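Local coordinates for protein MFP2b (Ascaris suum, PDB 2BJR) that is thought to enhance polymerization of the major sperm protein (MSP) in the amoeboid motility of nematode sperm and binds a zinc ion, at residues Y234-P239 / F255-H260; R334-I337 / T342-V345. All coordinates share one frame; numbering follows the deposited sequence.

Interaction 1. Residues Y234-P239 / F255-H260; sequences YQSGEP and FGWGGH
Gln-235 meets the indole of Trp-257 with the first carbons of its side chain: CB stands over one face, 3.5 Å from the centroid of the six-membered ring and 12° off its normal, a CH-pi contact. Gln-235 CG, set beside the backbone N, lies 3.8 Å from Trp-257 CE3. A bend at chi2 leaves it above that rim and carries the terminal amide away from the ring. Ser-236 comes next, at the far end of the six-membered ring, where its OG lies obliquely 3.7 Å from Trp-257 CH2. Gly-237, at positive phi, completes the type I' turn from Gln-235 to Glu-238, closed by backbone hydrogen bonds in both directions between these two residues. The turn brings Glu-238 back to the indole, this time at its edge. Trp-257 NE1 donates to Glu-238 OE1 at 2.9 Å with an N-H...O angle of 159°. The oxygen lies close to the ring plane but is approached from above the carboxylate, whose plane stands 74° from the indole. The other oxygen, OE2, forms a salt bridge with Lys-309, so the carboxylate is gripped by two partners and helps fix the rotation of the indole. The contact is a surface one, joining the turn between strands 229-235 and 238-247 to the end of strand 250-257, where Trp-257 opens the turn into strand 260-262. Trp-257 also touches Val-240 and Tyr-262 on the neighbouring strands.

Interaction 2. Residues R334-I337 / T342-V345; sequences RATI and TEKV
Thr-336 and Glu-343 form the short polar link on one face of this antiparallel hairpin, with Thr-336 OG1 donating to Glu-343 OE2 at 2.6 Å. The hydroxyl reaches the anti side of the carboxylate, 17° out of its plane. It is placed there by a chi1 of 86°, which sets OG1 between the backbone N and the carbonyl carbon, and by the glutamate chain, extended beyond CG. The backbone is the close part of the contact. Ile-337 and Lys-344 are a hydrogen-bonded pair, Ile-337 N giving to Lys-344 O at 3.1 Å and Lys-344 N to Ile-337 O at 2.9 Å. Next to it, Thr-336 and Val-345 are a non-hydrogen-bonded pair, and Thr-336 CA lies 3.1 Å from Lys-344 O in a CA-H...O contact. Ile-337 CG1 packs against Lys-344 CB at 3.8 Å; the buried isoleucine continues onto Ile-324, Leu-317 and Val-319, whereas the lysine's end leads away from the contact. The looser side is that of Arg-334. Its guanidinium lies obliquely by Val-345 CG1, with Thr-336 CG2 above one face, toward its rim, and reaches Glu-343 through solvent alone: one water bridges NH1 to OE2, the other NH2 to OE1, both lying at the guanidinium edge. Arg-334 NH1 and Glu-343 OE2 are 4.7 Å apart; the opposite charges probably attract, but the groups are not in direct contact. Glu-343 OE1 also accepts from Gly-259 N. The carboxylate thus receives a hydroxyl, a backbone N-H and two waters, a set of donors that probably stabilises its ionised form.

From the N terminus, interaction 1 comes first and is complete before interaction 2 opens, so the two are in series, neither nested nor crossed. Interaction 1 closes over the intervening hairpin of strands 238-247 and 250-257, bringing the turn before that hairpin against the indole at the end of its second strand. Interaction 2 closes a much shorter loop, pairing adjacent strands 334-339 and 342-347. The contacts belong to two different antiparallel beta-sheets, yet their centres are only about 11 Å apart. The turn at Gly-259 joins them: besides its bond to the carboxylate of interaction 2, its O makes a weak hydrogen bond with Thr-342 OG1, so the edges of the two beta-sheets are tied together.

Interaction 1. Residues Y234-P239 / F255-H260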
ATOM      1  N   TYR A 234     -10.289  -1.948   1.636  1.00 17.00           N
ATOM      2  CA  TYR A 234     -10.895  -0.627   1.545  1.00 16.83           C
ATOM      3  C   TYR A 234     -12.379  -0.753   1.218  1.00 18.73           C
ATOM      4  O   TYR A 234     -12.734  -1.563   0.396  1.00 17.89           O
ATOM      5  CB  TYR A 234     -10.182   0.169   0.478  1.00 18.31           C
ATOM      6  CG  TYR A 234      -8.908   0.758   0.972  1.00 15.47           C
ATOM      7  CD1 TYR A 234      -7.691   0.065   0.812  1.00 16.94           C
ATOM      8  CD2 TYR A 234      -8.879   2.014   1.569  1.00 16.06           C
ATOM      9  CE1 TYR A 234      -6.524   0.550   1.327  1.00 13.19           C
ATOM     10  CE2 TYR A 234      -7.660   2.548   2.032  1.00 16.60           C
ATOM     11  CZ  TYR A 234      -6.507   1.781   1.939  1.00 14.57           C
ATOM     12  OH  TYR A 234      -5.320   2.284   2.364  1.00 15.92           O
ATOM     13  N   GLN A 235     -13.214   0.035   1.881  1.00 19.97           N
ATOM     14  CA  GLN A 235     -14.636   0.149   1.542  1.00 23.30           C
ATOM     15  C   GLN A 235     -15.009   1.614   1.579  1.00 25.03           C
ATOM     16  O   GLN A 235     -14.793   2.290   2.581  1.00 23.03           O
ATOM     17  CB  GLN A 235     -15.518  -0.567   2.564  1.00 24.19           C
ATOM     18  CG  GLN A 235     -15.676  -2.042   2.354  1.00 26.52           C
ATOM     19  CD  GLN A 235     -16.415  -2.409   1.051  1.00 30.50           C
ATOM     20  OE1 GLN A 235     -17.219  -1.643   0.550  1.00 33.39           O
ATOM     21  NE2 GLN A 235     -16.074  -3.549   0.486  1.00 29.69           N
ATOM     22  N   SER A 236     -15.534   2.104   0.460  1.00 27.14           N
ATOM     23  CA  SER A 236     -15.819   3.520   0.285  1.00 27.98           C
ATOM     24  C   SER A 236     -14.712   4.467   0.655  1.00 26.87           C
ATOM     25  O   SER A 236     -14.965   5.444   1.325  1.00 27.75           O
ATOM     26  CB  SER A 236     -17.057   3.888   1.093  1.00 28.98           C
ATOM     27  OG  SER A 236     -18.153   3.060   0.744  1.00 32.79           O
ATOM     28  N   GLY A 237     -13.470   4.184   0.250  1.00 24.23           N
ATOM     29  CA  GLY A 237     -12.355   5.016   0.587  1.00 23.73           C
ATOM     30  C   GLY A 237     -11.886   4.903   2.033  1.00 22.40           C
ATOM     31  O   GLY A 237     -10.940   5.548   2.411  1.00 24.22           O
ATOM     32  N   GLU A 238     -12.510   4.033   2.812  1.00 20.25           N
ATOM     33  CA  GLU A 238     -12.124   3.843   4.215  1.00 19.08           C
ATOM     34  C   GLU A 238     -11.232   2.594   4.407  1.00 17.67           C
ATOM     35  O   GLU A 238     -11.572   1.509   3.919  1.00 17.93           O
ATOM     36  CB  GLU A 238     -13.344   3.662   5.081  1.00 18.98           C
ATOM     37  CG  GLU A 238     -14.248   4.889   5.084  1.00 20.10           C
ATOM     38  CD  GLU A 238     -15.483   4.763   5.950  1.00 25.66           C
ATOM     39  OE1 GLU A 238     -15.479   4.054   6.991  1.00 23.09           O
ATOM     40  OE2 GLU A 238     -16.469   5.471   5.602  1.00 26.29           O
ATOM     41  N   PRO A 239     -10.144   2.726   5.148  1.00 17.09           N
ATOM     42  CA  PRO A 239      -9.277   1.574   5.444  1.00 16.30           C
ATOM     43  C   PRO A 239      -9.895   0.632   6.445  1.00 15.49           C
ATOM     44  O   PRO A 239     -10.493   1.064   7.449  1.00 15.61           O
ATOM     45  CB  PRO A 239      -8.022   2.230   5.998  1.00 17.06           C
ATOM     46  CG  PRO A 239      -8.497   3.476   6.644  1.00 17.94           C
ATOM     47  CD  PRO A 239      -9.639   3.943   5.805  1.00 17.35           C
ATOM     48  N   PHE A 255     -13.320  -9.397   6.655  1.00 16.48           N
ATOM     49  CA  PHE A 255     -13.360  -8.007   7.157  1.00 16.50           C
ATOM     50  C   PHE A 255     -14.761  -7.681   7.665  1.00 18.01           C
ATOM     51  O   PHE A 255     -15.760  -8.232   7.178  1.00 19.06           O
ATOM     52  CB  PHE A 255     -12.955  -7.033   6.044  1.00 16.28           C
ATOM     53  CG  PHE A 255     -11.548  -7.279   5.489  1.00 16.83           C
ATOM     54  CD1 PHE A 255     -11.354  -8.052   4.366  1.00 17.96           C
ATOM     55  CD2 PHE A 255     -10.447  -6.689   6.067  1.00 16.33           C
ATOM     56  CE1 PHE A 255     -10.085  -8.269   3.869  1.00 16.50           C
ATOM     57  CE2 PHE A 255      -9.150  -6.915   5.580  1.00 14.57           C
ATOM     58  CZ  PHE A 255      -8.966  -7.696   4.507  1.00 16.30           C
ATOM     59  N   GLY A 256     -14.833  -6.772   8.636  1.00 18.19           N
ATOM     60  CA  GLY A 256     -16.080  -6.220   9.112  1.00 18.04           C
ATOM     61  C   GLY A 256     -16.076  -4.724   8.880  1.00 18.20           C
ATOM     62  O   GLY A 256     -15.099  -4.040   9.168  1.00 18.07           O
ATOM     63  N   TRP A 257     -17.160  -4.202   8.313  1.00 18.09           N
ATOM     64  CA  TRP A 257     -17.272  -2.793   8.031  1.00 18.50           C
ATOM     65  C   TRP A 257     -18.715  -2.496   7.675  1.00 19.00           C
ATOM     66  O   TRP A 257     -19.401  -3.374   7.148  1.00 18.34           O
ATOM     67  CB  TRP A 257     -16.379  -2.393   6.857  1.00 17.94           C
ATOM     68  CG  TRP A 257     -16.468  -0.953   6.525  1.00 20.07           C
ATOM     69  CD1 TRP A 257     -15.719   0.048   7.033  1.00 19.93           C
ATOM     70  CD2 TRP A 257     -17.364  -0.350   5.583  1.00 21.38           C
ATOM     71  NE1 TRP A 257     -16.064   1.239   6.449  1.00 21.72           N
ATOM     72  CE2 TRP A 257     -17.098   1.025   5.577  1.00 22.87           C
ATOM     73  CE3 TRP A 257     -18.357  -0.847   4.735  1.00 25.40           C
ATOM     74  CZ2 TRP A 257     -17.796   1.927   4.753  1.00 24.63           C
ATOM     75  CZ3 TRP A 257     -19.069   0.053   3.924  1.00 24.93           C
ATOM     76  CH2 TRP A 257     -18.779   1.409   3.949  1.00 24.99           C
ATOM     77  N   GLY A 258     -19.141  -1.296   8.004  1.00 21.45           N
ATOM     78  CA  GLY A 258     -20.482  -0.780   7.688  1.00 23.33           C
ATOM     79  C   GLY A 258     -21.623  -1.632   8.208  1.00 24.01           C
ATOM     80  O   GLY A 258     -22.687  -1.660   7.621  1.00 25.69           O
ATOM     81  N   GLY A 259     -21.403  -2.314   9.323  1.00 24.26           N
ATOM     82  CA  GLY A 259     -22.362  -3.243   9.916  1.00 24.19           C
ATOM     83  C   GLY A 259     -22.414  -4.615   9.283  1.00 24.56           C
ATOM     84  O   GLY A 259     -23.236  -5.415   9.664  1.00 24.63           O
ATOM     85  N   HIS A 260     -21.518  -4.911   8.336  1.00 24.30           N
ATOM     86  CA  HIS A 260     -21.518  -6.194   7.644  1.00 25.23           C
ATOM     87  C   HIS A 260     -20.219  -6.988   7.834  1.00 24.82           C
ATOM     88  O   HIS A 260     -19.190  -6.427   8.180  1.00 22.21           O
ATOM     89  CB  HIS A 260     -21.679  -6.024   6.129  1.00 26.79           C
ATOM     90  CG  HIS A 260     -22.749  -5.056   5.721  1.00 32.20           C
ATOM     91  ND1 HIS A 260     -22.481  -3.931   4.964  1.00 38.43           N
ATOM     92  CD2 HIS A 260     -24.091  -5.073   5.909  1.00 36.77           C
ATOM     93  CE1 HIS A 260     -23.607  -3.273   4.749  1.00 38.98           C
ATOM     94  NE2 HIS A 260     -24.600  -3.948   5.307  1.00 37.16           N
TER

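Interaction 2. Residues R334-I337 / T342-V345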
ATOM      1  N   ARG A 334     -13.003   2.566  19.619  1.00 20.12           N
ATOM      2  CA  ARG A 334     -13.924   1.654  18.962  1.00 19.30           C
ATOM      3  C   ARG A 334     -13.107   0.490  18.400  1.00 19.46           C
ATOM      4  O   ARG A 334     -11.950   0.688  18.019  1.00 18.77           O
ATOM      5  CB  ARG A 334     -14.575   2.401  17.817  1.00 20.69           C
ATOM      6  CG  ARG A 334     -15.764   1.749  17.188  1.00 20.93           C
ATOM      7  CD  ARG A 334     -16.602   2.744  16.354  1.00 22.67           C
ATOM      8  NE  ARG A 334     -17.797   2.120  15.844  1.00 22.47           N
ATOM      9  CZ  ARG A 334     -17.897   1.552  14.654  1.00 23.63           C
ATOM     10  NH1 ARG A 334     -16.842   1.464  13.864  1.00 23.20           N
ATOM     11  NH2 ARG A 334     -19.038   0.994  14.303  1.00 24.22           N
ATOM     12  N   ALA A 335     -13.686  -0.688  18.379  1.00 18.14           N
ATOM     13  CA  ALA A 335     -13.038  -1.858  17.783  1.00 19.40           C
ATOM     14  C   ALA A 335     -14.097  -2.808  17.280  1.00 19.29           C
ATOM     15  O   ALA A 335     -15.162  -3.007  17.915  1.00 19.88           O
ATOM     16  CB  ALA A 335     -12.144  -2.551  18.825  1.00 17.93           C
ATOM     17  N   THR A 336     -13.827  -3.406  16.124  1.00 19.37           N
ATOM     18  CA  THR A 336     -14.780  -4.326  15.511  1.00 18.80           C
ATOM     19  C   THR A 336     -14.160  -5.514  14.776  1.00 19.07           C
ATOM     20  O   THR A 336     -12.967  -5.527  14.502  1.00 16.98           O
ATOM     21  CB  THR A 336     -15.731  -3.577  14.533  1.00 18.84           C
ATOM     22  OG1 THR A 336     -15.158  -3.455  13.234  1.00 18.79           O
ATOM     23  CG2 THR A 336     -15.970  -2.131  14.908  1.00 20.02           C
ATOM     24  N   ILE A 337     -14.999  -6.521  14.523  1.00 17.95           N
ATOM     25  CA  ILE A 337     -14.638  -7.666  13.709  1.00 19.61           C
ATOM     26  C   ILE A 337     -15.801  -7.952  12.771  1.00 19.47           C
ATOM     27  O   ILE A 337     -16.956  -7.560  13.051  1.00 20.63           O
ATOM     28  CB  ILE A 337     -14.388  -8.918  14.557  1.00 19.71           C
ATOM     29  CG1 ILE A 337     -15.558  -9.184  15.533  1.00 21.11           C
ATOM     30  CG2 ILE A 337     -13.104  -8.823  15.266  1.00 20.71           C
ATOM     31  CD1 ILE A 337     -15.522 -10.595  16.159  1.00 22.16           C
ATOM     32  N   THR A 342     -22.243 -10.571  10.485  1.00 26.32           N
ATOM     33  CA  THR A 342     -22.406  -9.179  10.813  1.00 25.26           C
ATOM     34  C   THR A 342     -21.074  -8.524  11.227  1.00 24.46           C
ATOM     35  O   THR A 342     -20.021  -9.165  11.175  1.00 24.18           O
ATOM     36  CB  THR A 342     -23.507  -9.023  11.903  1.00 25.38           C
ATOM     37  OG1 THR A 342     -23.894  -7.660  11.973  1.00 27.04           O
ATOM     38  CG2 THR A 342     -23.007  -9.309  13.254  1.00 24.98           C
ATOM     39  N   GLU A 343     -21.123  -7.250  11.597  1.00 24.14           N
ATOM     40  CA  GLU A 343     -19.958  -6.583  12.177  1.00 23.45           C
ATOM     41  C   GLU A 343     -20.244  -6.453  13.673  1.00 23.98           C
ATOM     42  O   GLU A 343     -21.261  -5.856  14.079  1.00 24.46           O
ATOM     43  CB  GLU A 343     -19.714  -5.232  11.527  1.00 22.96           C
ATOM     44  CG  GLU A 343     -18.475  -4.538  12.067  1.00 21.97           C
ATOM     45  CD  GLU A 343     -18.243  -3.144  11.534  1.00 22.00           C
ATOM     46  OE1 GLU A 343     -19.211  -2.525  11.056  1.00 22.64           O
ATOM     47  OE2 GLU A 343     -17.087  -2.652  11.606  1.00 20.05           O
ATOM     48  N   LYS A 344     -19.391  -7.055  14.493  1.00 23.06           N
ATOM     49  CA  LYS A 344     -19.521  -6.952  15.946  1.00 23.66           C
ATOM     50  C   LYS A 344     -18.690  -5.769  16.431  1.00 23.72           C
ATOM     51  O   LYS A 344     -17.479  -5.679  16.168  1.00 22.97           O
ATOM     52  CB  LYS A 344     -19.107  -8.252  16.596  1.00 24.70           C
ATOM     53  CG  LYS A 344     -18.933  -8.244  18.115  1.00 26.47           C
ATOM     54  CD  LYS A 344     -20.195  -7.918  18.895  1.00 34.29           C
ATOM     55  CE  LYS A 344     -20.115  -8.488  20.324  1.00 37.22           C
ATOM     56  NZ  LYS A 344     -21.282  -8.065  21.176  1.00 40.33           N
ATOM     57  N   VAL A 345     -19.334  -4.874  17.168  1.00 22.40           N
ATOM     58  CA  VAL A 345     -18.748  -3.618  17.557  1.00 24.20           C
ATOM     59  C   VAL A 345     -18.591  -3.452  19.089  1.00 25.00           C
ATOM     60  O   VAL A 345     -19.556  -3.615  19.833  1.00 24.51           O
ATOM     61  CB  VAL A 345     -19.625  -2.433  17.023  1.00 24.00           C
ATOM     62  CG1 VAL A 345     -19.046  -1.099  17.396  1.00 25.14           C
ATOM     63  CG2 VAL A 345     -19.894  -2.553  15.492  1.00 24.99           C
TER
HETATM   64  O   HOH W   1     -16.561  -0.098  11.314  1.00 20.16           O
HETATM   65  O   HOH W   2     -20.146  -0.282  11.990  1.00 23.55           O